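Local coordinates for protein Hpr(Ser) kinase (Coxiella burnetii, PDB 3TQF) that probably binds ATP and acts as both kinase and phosphatase on a serine of the phosphocarrier protein HPr, at residues His8-Val13 / Val44-Ile49; Gly40-Cys45 / Ala88-His93; Met17-Thr22 / Val95-Ser100. One frame throughout, in Å; residues are numbered along the deposited sequence.

In the fold
All three contacts fall within one mixed sheet of the HPr kinase C-terminal domain. Interaction 3, a regular parallel pairing of strands 17-23 and 92-102, lies close to the chain centre and is largely buried. On the other side of strand 17-23 lies strand 10-14, which in interaction 1 pairs antiparallel with strand 42-45; a bulge and turn there bring polar side chains to a partly exposed end. Interaction 2 shares Val44 and Cys45 with it, but is a partly buried single bridge to the run leading into strand 92-102, with few side-chain contacts. Backbone bonds carry all three; side chains add aliphatic packing and selenomethionine on imidazole in interaction 3, and phenyl, aliphatic, amide and imidazole groups in interaction 1.

Interaction 1 (His8-Val13 / Val44-Ile49); sequences HANFLV and VCDDVI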
loop_
_atom_site.group_PDB
_atom_site.type_symbol
_atom_site.label_atom_id
_atom_site.label_comp_id
_atom_site.label_asym_id
_atom_site.label_seq_id
_atom_site.Cartn_x
_atom_site.Cartn_y
_atom_site.Cartn_z
ATOM N N HIS A 8 27.389 2.829 1.225
ATOM C CA HIS A 8 26.244 3.578 0.712
ATOM C C HIS A 8 25.020 2.672 0.555
ATOM O O HIS A 8 24.920 1.893 -0.389
ATOM C CB HIS A 8 26.597 4.272 -0.612
ATOM C CG HIS A 8 25.447 5.001 -1.236
ATOM N ND1 HIS A 8 24.468 5.618 -0.490
ATOM C CD2 HIS A 8 25.120 5.211 -2.530
ATOM C CE1 HIS A 8 23.582 6.168 -1.301
ATOM N NE2 HIS A 8 23.957 5.939 -2.544
ATOM N N ALA A 9 24.087 2.788 1.491
ATOM C CA ALA A 9 22.855 2.011 1.457
ATOM C C ALA A 9 21.948 2.416 2.613
ATOM O O ALA A 9 22.360 3.164 3.499
ATOM C CB ALA A 9 23.167 0.517 1.533
ATOM N N ASN A 10 20.711 1.930 2.592
ATOM C CA ASN A 10 19.832 2.036 3.749
ATOM C C ASN A 10 19.953 0.745 4.538
ATOM O O ASN A 10 20.135 -0.318 3.955
ATOM C CB ASN A 10 18.382 2.267 3.331
ATOM C CG ASN A 10 18.204 3.526 2.501
ATOM O OD1 ASN A 10 19.049 4.417 2.512
ATOM N ND2 ASN A 10 17.099 3.598 1.770
ATOM N N PHE A 11 19.855 0.839 5.861
ATOM C CA PHE A 11 20.024 -0.317 6.731
ATOM C C PHE A 11 18.851 -0.408 7.687
ATOM O O PHE A 11 18.631 0.487 8.495
ATOM C CB PHE A 11 21.349 -0.206 7.496
ATOM C CG PHE A 11 21.778 -1.473 8.188
ATOM C CD1 PHE A 11 21.622 -2.712 7.588
ATOM C CD2 PHE A 11 22.382 -1.416 9.430
ATOM C CE1 PHE A 11 22.034 -3.871 8.228
ATOM C CE2 PHE A 11 22.801 -2.570 10.078
ATOM C CZ PHE A 11 22.625 -3.800 9.475
ATOM N N LEU A 12 18.094 -1.495 7.569
ATOM C CA LEU A 12 16.894 -1.714 8.367
ATOM C C LEU A 12 16.987 -3.069 9.058
ATOM O O LEU A 12 17.650 -3.981 8.559
ATOM C CB LEU A 12 15.659 -1.687 7.465
ATOM C CG LEU A 12 15.476 -0.442 6.590
ATOM C CD1 LEU A 12 14.827 -0.792 5.278
ATOM C CD2 LEU A 12 14.668 0.614 7.327
ATOM N N VAL A 13 16.328 -3.198 10.207
ATOM C CA VAL A 13 16.139 -4.499 10.824
ATOM C C VAL A 13 14.747 -4.985 10.435
ATOM O O VAL A 13 13.752 -4.312 10.721
ATOM C CB VAL A 13 16.290 -4.445 12.352
ATOM C CG1 VAL A 13 16.088 -5.832 12.954
ATOM C CG2 VAL A 13 17.661 -3.897 12.727
ATOM N N VAL A 44 17.916 1.429 11.028
ATOM C CA VAL A 44 19.252 1.603 11.573
ATOM C C VAL A 44 19.815 2.904 11.014
ATOM O O VAL A 44 20.222 3.782 11.778
ATOM C CB VAL A 44 20.182 0.421 11.261
ATOM C CG1 VAL A 44 21.479 0.552 12.038
ATOM C CG2 VAL A 44 19.507 -0.883 11.608
ATOM N N CYS A 45 19.819 3.042 9.689
ATOM C CA CYS A 45 20.332 4.259 9.065
ATOM C C CYS A 45 19.875 4.481 7.620
ATOM O O CYS A 45 19.679 3.532 6.864
ATOM C CB CYS A 45 21.858 4.251 9.102
ATOM S SG CYS A 45 22.582 5.900 9.130
ATOM N N ASP A 46 19.723 5.755 7.257
ATOM C CA ASP A 46 19.408 6.165 5.893
ATOM C C ASP A 46 20.710 6.559 5.207
ATOM O O ASP A 46 21.642 7.034 5.862
ATOM C CB ASP A 46 18.447 7.364 5.919
ATOM C CG ASP A 46 17.599 7.490 4.647
ATOM O OD1 ASP A 46 16.988 6.480 4.212
ATOM O OD2 ASP A 46 17.515 8.621 4.103
ATOM N N ASP A 47 20.774 6.339 3.897
ATOM C CA ASP A 47 21.888 6.793 3.046
ATOM C C ASP A 47 23.248 6.129 3.282
ATOM O O ASP A 47 23.740 5.429 2.402
ATOM C CB ASP A 47 22.055 8.318 3.105
ATOM C CG ASP A 47 23.080 8.826 2.096
ATOM O OD1 ASP A 47 23.054 8.357 0.935
ATOM O OD2 ASP A 47 23.918 9.686 2.460
ATOM N N VAL A 48 23.868 6.371 4.436
ATOM C CA VAL A 48 25.233 5.885 4.699
ATOM C C VAL A 48 25.324 5.113 6.013
ATOM O O VAL A 48 24.654 5.452 6.981
ATOM C CB VAL A 48 26.239 7.050 4.722
ATOM C CG1 VAL A 48 27.604 6.584 5.196
ATOM C CG2 VAL A 48 26.348 7.664 3.341
ATOM N N ILE A 49 26.165 4.079 6.031
ATOM C CA ILE A 49 26.302 3.181 7.176
ATOM C C ILE A 49 27.767 3.017 7.558
ATOM O O ILE A 49 28.604 2.773 6.694
ATOM C CB ILE A 49 25.790 1.767 6.843
ATOM C CG1 ILE A 49 24.446 1.813 6.140
ATOM C CG2 ILE A 49 25.652 0.932 8.096
ATOM C CD1 ILE A 49 24.118 0.523 5.457
#
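Phe11 and Val44 lie side by side and point the same way, with ring atom CD2 of Phe11 3.4 Å from CG1 of Val44. Phe11 CG is anti to the backbone N (chi1 -167°), which places it beside the carbonyl carbon and next to Val44. Ile49 crosses the Phe11 side chain at about a right angle, resting its CD1 3.5 Å from Phe11 CB. The backbone at this point forms a classic beta bulge: Val44 and Cys45 both face Phe11, whose O accepts from Val44 N at 2.8 Å and from Cys45 N, while Phe11 N bonds to Cys45 O.

Past the bulge the chain 44-49 turns, and side chains take over much of the bonding until the strands meet again at the non-hydrogen-bonded pair His8-Val48. Asn10 OD1 accepts from Asp47 N at 2.9 Å. The Asn10 amide runs alongside the Asp46 carboxylate, pointing the same way with planes 25° apart. Asp47 O takes two donors: His8 ND1 at 3.0 Å, with the oxygen close to the imidazole plane, and Ala9 N at 2.8 Å in a weak, bent bond. With the Asn10 bond, these hold the main chain of Asp47 against residues 8-10.

The Phe11 side continues onto Leu20 of strand 17-23 and Val95 of strand 92-102. Asn10 and Leu12 instead meet helix 29-38, where Asp46 makes a weak hydrogen bond to Ser30 of a probable P-loop, and Cys45 is joined to Cys62 by a disulfide.

Interaction 2 (Gly40-Cys45 / Ala88-His93); sequences GHQLVC and AVVNQH
Leu43 O accepts from Val90 N at 2.9 Å, the donor sitting nearly on the line of the carbonyl bond. Leu43 N returns the link to Ala88 O at 3.0 Å, so the two bonds flank Val89 and make a single bridge between Leu43 and Val89. The touching parts, 41-44 and 88-92, run 41° apart, and CA-H contacts fill in: Val44 CA approaches Val90 O at 3.5 Å, almost straight at the hydrogen.

Side chains add little that is polar across the contact. Gln42 keeps CG anti to its carbonyl carbon (chi1 -66°) and extends beyond it; the Gln42 and Val90 side chains cross at a slant, Val90 CG2 lying 3.9 Å from both OE1 and NE2 of Gln42. The NE2 of Gln42 is bonded to Asp87 O, just before Ala88. Val89 turns CG1 to within 3.5 Å of Leu43 O. Around the bridge, Leu43 and Ala88 both pack on Ile37 of helix 29-38 and on Val80 of helix 80-84.

With both hydrogen bonds supplied by main-chain atoms and the side chains meeting only through apolar or long contacts, the pairing itself depends on backbone geometry rather than on particular polar side chains.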
loop_
_atom_site.group_PDB
_atom_site.type_symbol
_atom_site.label_atom_id
_atom_site.label_comp_id
_atom_site.label_asym_id
_atom_site.label_seq_id
_atom_site.Cartn_x
_atom_site.Cartn_y
_atom_site.Cartn_z
ATOM N N GLY A 40 6.061 -2.087 11.191
ATOM C CA GLY A 40 6.565 -2.526 12.495
ATOM C C GLY A 40 8.040 -2.898 12.522
ATOM O O GLY A 40 8.525 -3.426 13.525
ATOM N N HIS A 41 8.757 -2.622 11.435
ATOM C CA HIS A 41 10.184 -2.918 11.356
ATOM C C HIS A 41 10.971 -1.719 11.863
ATOM O O HIS A 41 10.377 -0.751 12.339
ATOM C CB HIS A 41 10.575 -3.297 9.926
ATOM C CG HIS A 41 9.761 -4.426 9.373
ATOM N ND1 HIS A 41 9.620 -5.630 10.029
ATOM C CD2 HIS A 41 9.024 -4.525 8.244
ATOM C CE1 HIS A 41 8.839 -6.424 9.323
ATOM N NE2 HIS A 41 8.464 -5.778 8.236
ATOM N N GLN A 42 12.297 -1.780 11.781
ATOM C CA GLN A 42 13.142 -0.780 12.422
ATOM C C GLN A 42 14.173 -0.181 11.479
ATOM O O GLN A 42 14.684 -0.852 10.584
ATOM C CB GLN A 42 13.865 -1.392 13.624
ATOM C CG GLN A 42 12.952 -1.805 14.755
ATOM C CD GLN A 42 13.684 -2.564 15.843
ATOM O OE1 GLN A 42 14.464 -3.475 15.562
ATOM N NE2 GLN A 42 13.428 -2.201 17.094
ATOM N N LEU A 43 14.480 1.090 11.716
ATOM C CA LEU A 43 15.517 1.812 10.989
ATOM C C LEU A 43 16.835 1.714 11.746
ATOM O O LEU A 43 16.869 1.885 12.962
ATOM C CB LEU A 43 15.119 3.287 10.845
ATOM C CG LEU A 43 16.158 4.284 10.323
ATOM C CD1 LEU A 43 16.583 3.953 8.902
ATOM C CD2 LEU A 43 15.592 5.687 10.405
ATOM N N VAL A 44 17.916 1.429 11.028
ATOM C CA VAL A 44 19.252 1.603 11.573
ATOM C C VAL A 44 19.815 2.904 11.014
ATOM O O VAL A 44 20.222 3.782 11.778
ATOM C CB VAL A 44 20.182 0.421 11.261
ATOM C CG1 VAL A 44 21.479 0.552 12.038
ATOM C CG2 VAL A 44 19.507 -0.883 11.608
ATOM N N CYS A 45 19.819 3.042 9.689
ATOM C CA CYS A 45 20.332 4.259 9.065
ATOM C C CYS A 45 19.875 4.481 7.620
ATOM O O CYS A 45 19.679 3.532 6.864
ATOM C CB CYS A 45 21.858 4.251 9.102
ATOM S SG CYS A 45 22.582 5.900 9.130
ATOM N N ALA A 88 11.226 2.162 17.200
ATOM C CA ALA A 88 11.262 2.156 15.730
ATOM C C ALA A 88 12.669 2.360 15.156
ATOM O O ALA A 88 12.880 2.186 13.958
ATOM C CB ALA A 88 10.323 3.224 15.180
ATOM N N VAL A 89 13.618 2.747 16.008
ATOM C CA VAL A 89 15.011 2.940 15.598
ATOM C C VAL A 89 15.959 2.137 16.488
ATOM O O VAL A 89 15.709 1.951 17.678
ATOM C CB VAL A 89 15.419 4.425 15.659
ATOM C CG1 VAL A 89 16.817 4.617 15.099
ATOM C CG2 VAL A 89 14.423 5.284 14.899
ATOM N N VAL A 90 17.053 1.675 15.890
ATOM C CA VAL A 90 18.079 0.901 16.581
ATOM C C VAL A 90 19.443 1.467 16.210
ATOM O O VAL A 90 19.647 1.884 15.072
ATOM C CB VAL A 90 17.967 -0.600 16.205
ATOM C CG1 VAL A 90 19.317 -1.192 15.881
ATOM C CG2 VAL A 90 17.270 -1.382 17.320
ATOM N N ASN A 91 20.370 1.497 17.166
ATOM C CA ASN A 91 21.683 2.119 16.925
ATOM C C ASN A 91 22.675 1.226 16.167
ATOM O O ASN A 91 23.574 1.737 15.497
ATOM C CB ASN A 91 22.304 2.671 18.221
ATOM C CG ASN A 91 22.658 1.588 19.230
ATOM O OD1 ASN A 91 22.306 0.419 19.068
ATOM N ND2 ASN A 91 23.362 1.983 20.287
ATOM N N GLN A 92 22.513 -0.091 16.269
ATOM C CA GLN A 92 23.320 -1.025 15.484
ATOM C C GLN A 92 22.666 -2.399 15.348
ATOM O O GLN A 92 21.716 -2.722 16.057
ATOM C CB GLN A 92 24.725 -1.173 16.081
ATOM C CG GLN A 92 24.761 -1.565 17.544
ATOM C CD GLN A 92 26.150 -1.965 18.004
ATOM O OE1 GLN A 92 27.024 -1.119 18.201
ATOM N NE2 GLN A 92 26.358 -3.263 18.186
ATOM N N HIS A 93 23.189 -3.201 14.424
ATOM C CA HIS A 93 22.697 -4.553 14.195
ATOM C C HIS A 93 23.629 -5.271 13.226
ATOM O O HIS A 93 24.309 -4.633 12.427
ATOM C CB HIS A 93 21.277 -4.511 13.620
ATOM C CG HIS A 93 20.543 -5.812 13.717
ATOM N ND1 HIS A 93 20.673 -6.810 12.776
ATOM C CD2 HIS A 93 19.663 -6.273 14.636
ATOM C CE1 HIS A 93 19.912 -7.834 13.116
ATOM N NE2 HIS A 93 19.286 -7.532 14.240
#

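Interaction 3 (Met17-Thr22 / Val95-Ser100); sequences MGVLIT and VHLSIS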
loop_
_atom_site.group_PDB
_atom_site.type_symbol
_atom_site.label_atom_id
_atom_site.label_comp_id
_atom_site.label_asym_id
_atom_site.label_seq_id
_atom_site.Cartn_x
_atom_site.Cartn_y
_atom_site.Cartn_z
HETATM N N MSE A 17 16.504 -9.668 10.857
HETATM C CA MSE A 17 17.581 -9.609 9.871
HETATM C C MSE A 17 17.986 -8.166 9.567
HETATM O O MSE A 17 17.167 -7.363 9.126
HETATM C CB MSE A 17 17.135 -10.241 8.549
HETATM C CG MSE A 17 16.512 -11.622 8.640
HETATM SE SE MSE A 17 17.836 -13.027 8.566
HETATM C CE MSE A 17 18.332 -13.063 10.451
ATOM N N GLY A 18 19.253 -7.841 9.787
ATOM C CA GLY A 18 19.824 -6.594 9.292
ATOM C C GLY A 18 19.920 -6.630 7.779
ATOM O O GLY A 18 20.673 -7.424 7.223
ATOM N N VAL A 19 19.150 -5.765 7.125
ATOM C CA VAL A 19 18.995 -5.775 5.676
ATOM C C VAL A 19 19.487 -4.463 5.072
ATOM O O VAL A 19 19.025 -3.391 5.455
ATOM C CB VAL A 19 17.518 -5.969 5.291
ATOM C CG1 VAL A 19 17.346 -5.953 3.772
ATOM C CG2 VAL A 19 16.976 -7.268 5.903
ATOM N N LEU A 20 20.432 -4.566 4.136
ATOM C CA LEU A 20 20.950 -3.419 3.391
ATOM C C LEU A 20 20.151 -3.242 2.100
ATOM O O LEU A 20 20.011 -4.191 1.339
ATOM C CB LEU A 20 22.420 -3.648 3.031
ATOM C CG LEU A 20 23.427 -3.838 4.169
ATOM C CD1 LEU A 20 24.771 -4.283 3.624
ATOM C CD2 LEU A 20 23.581 -2.559 4.960
ATOM N N ILE A 21 19.638 -2.039 1.849
ATOM C CA ILE A 21 18.892 -1.752 0.612
ATOM C C ILE A 21 19.650 -0.784 -0.295
ATOM O O ILE A 21 20.066 0.288 0.135
ATOM C CB ILE A 21 17.520 -1.137 0.884
ATOM C CG1 ILE A 21 16.714 -1.987 1.871
ATOM C CG2 ILE A 21 16.757 -1.011 -0.414
ATOM C CD1 ILE A 21 16.019 -3.144 1.232
ATOM N N THR A 22 19.782 -1.173 -1.562
ATOM C CA THR A 22 20.575 -0.458 -2.556
ATOM C C THR A 22 19.773 -0.298 -3.848
ATOM O O THR A 22 18.801 -1.016 -4.074
ATOM C CB THR A 22 21.901 -1.230 -2.817
ATOM O OG1 THR A 22 22.980 -0.563 -2.150
ATOM C CG2 THR A 22 22.226 -1.335 -4.301
ATOM N N VAL A 95 24.720 -7.366 9.974
ATOM C CA VAL A 95 24.299 -7.389 8.578
ATOM C C VAL A 95 24.063 -8.830 8.173
ATOM O O VAL A 95 24.973 -9.645 8.249
ATOM C CB VAL A 95 25.388 -6.798 7.658
ATOM C CG1 VAL A 95 24.981 -6.903 6.187
ATOM C CG2 VAL A 95 25.681 -5.356 8.039
ATOM N N HIS A 96 22.848 -9.144 7.738
ATOM C CA HIS A 96 22.498 -10.508 7.326
ATOM C C HIS A 96 22.251 -10.640 5.823
ATOM O O HIS A 96 22.582 -11.665 5.222
ATOM C CB HIS A 96 21.253 -10.977 8.079
ATOM C CG HIS A 96 21.483 -11.198 9.539
ATOM N ND1 HIS A 96 21.809 -12.430 10.060
ATOM C CD2 HIS A 96 21.445 -10.343 10.588
ATOM C CE1 HIS A 96 21.962 -12.325 11.369
ATOM N NE2 HIS A 96 21.746 -11.068 11.714
ATOM N N LEU A 97 21.658 -9.612 5.225
ATOM C CA LEU A 97 21.223 -9.679 3.841
ATOM C C LEU A 97 21.424 -8.337 3.164
ATOM O O LEU A 97 21.340 -7.289 3.802
ATOM C CB LEU A 97 19.745 -10.069 3.790
ATOM C CG LEU A 97 19.033 -10.150 2.438
ATOM C CD1 LEU A 97 19.522 -11.340 1.633
ATOM C CD2 LEU A 97 17.530 -10.227 2.660
ATOM N N SER A 98 21.689 -8.387 1.862
ATOM C CA SER A 98 21.821 -7.201 1.035
ATOM C C SER A 98 20.863 -7.330 -0.139
ATOM O O SER A 98 21.018 -8.223 -0.958
ATOM C CB SER A 98 23.257 -7.087 0.535
ATOM O OG SER A 98 23.357 -6.196 -0.563
ATOM N N ILE A 99 19.866 -6.458 -0.212
ATOM C CA ILE A 99 18.932 -6.457 -1.335
ATOM C C ILE A 99 19.258 -5.301 -2.267
ATOM O O ILE A 99 19.409 -4.163 -1.834
ATOM C CB ILE A 99 17.468 -6.341 -0.878
ATOM C CG1 ILE A 99 17.084 -7.530 0.003
ATOM C CG2 ILE A 99 16.538 -6.273 -2.082
ATOM C CD1 ILE A 99 15.733 -7.384 0.647
ATOM N N SER A 100 19.364 -5.614 -3.552
ATOM C CA SER A 100 19.678 -4.637 -4.581
ATOM C C SER A 100 18.464 -4.492 -5.492
ATOM O O SER A 100 18.151 -5.406 -6.253
ATOM C CB SER A 100 20.896 -5.100 -5.376
ATOM O OG SER A 100 21.308 -4.110 -6.294
#
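Gly18 and His96 meet at the start of a parallel strand pair inside the mixed sheet of the HPr kinase C-terminal domain, strands 17-23 and 92-102. The segment axes approach to 4.6 Å and their directions differ by 23°. Strand 17-23 leads on to a probable Walker A P-loop.

Backbone hydrogen bonds come first. Gly18 O is gripped twice, by His96 N at 2.8 Å on a lone pair in the carbonyl plane and by Leu97 N. From there the bonds alternate as in a parallel sheet: Leu20 N to Leu97 O, Ile99 N to Leu20 O, and Thr22 N to Ile99 O. Between them CA-H groups point at the same oxygens, as Val19 CA does toward Leu97 O at 3.4 Å.

Apolar packing divides by face. On the face of Val19, Leu97, Ile21 and Ile99, CG1 of Val19 touches Ile99 CD1 at 3.8 Å, the two side chains slanting past one another, while Ile21 runs alongside Ile99 pointing the same way. This face is covered in part by helix 141-165, with Leu148 on Ile99 and His152 on Leu97. On the reverse, Leu20 crosses Val95 at about a right angle, Leu20 CD1 to Val95 CG1 at 3.7 Å.

Polar side chains are few: Thr22 CG2 meets Ser100 OG, and the buried Ser98 OG makes a weak hydrogen bond to Glu121.

The aromatic contact is chiefly CH-pi. Selenomethionine Met17 crosses the His96 side chain at about a right angle, and its bend at chi3 (85°) puts CE over one imidazole face, 3.7 Å from the ring centroid and displaced toward the rim, with ND1 the nearest ring atom.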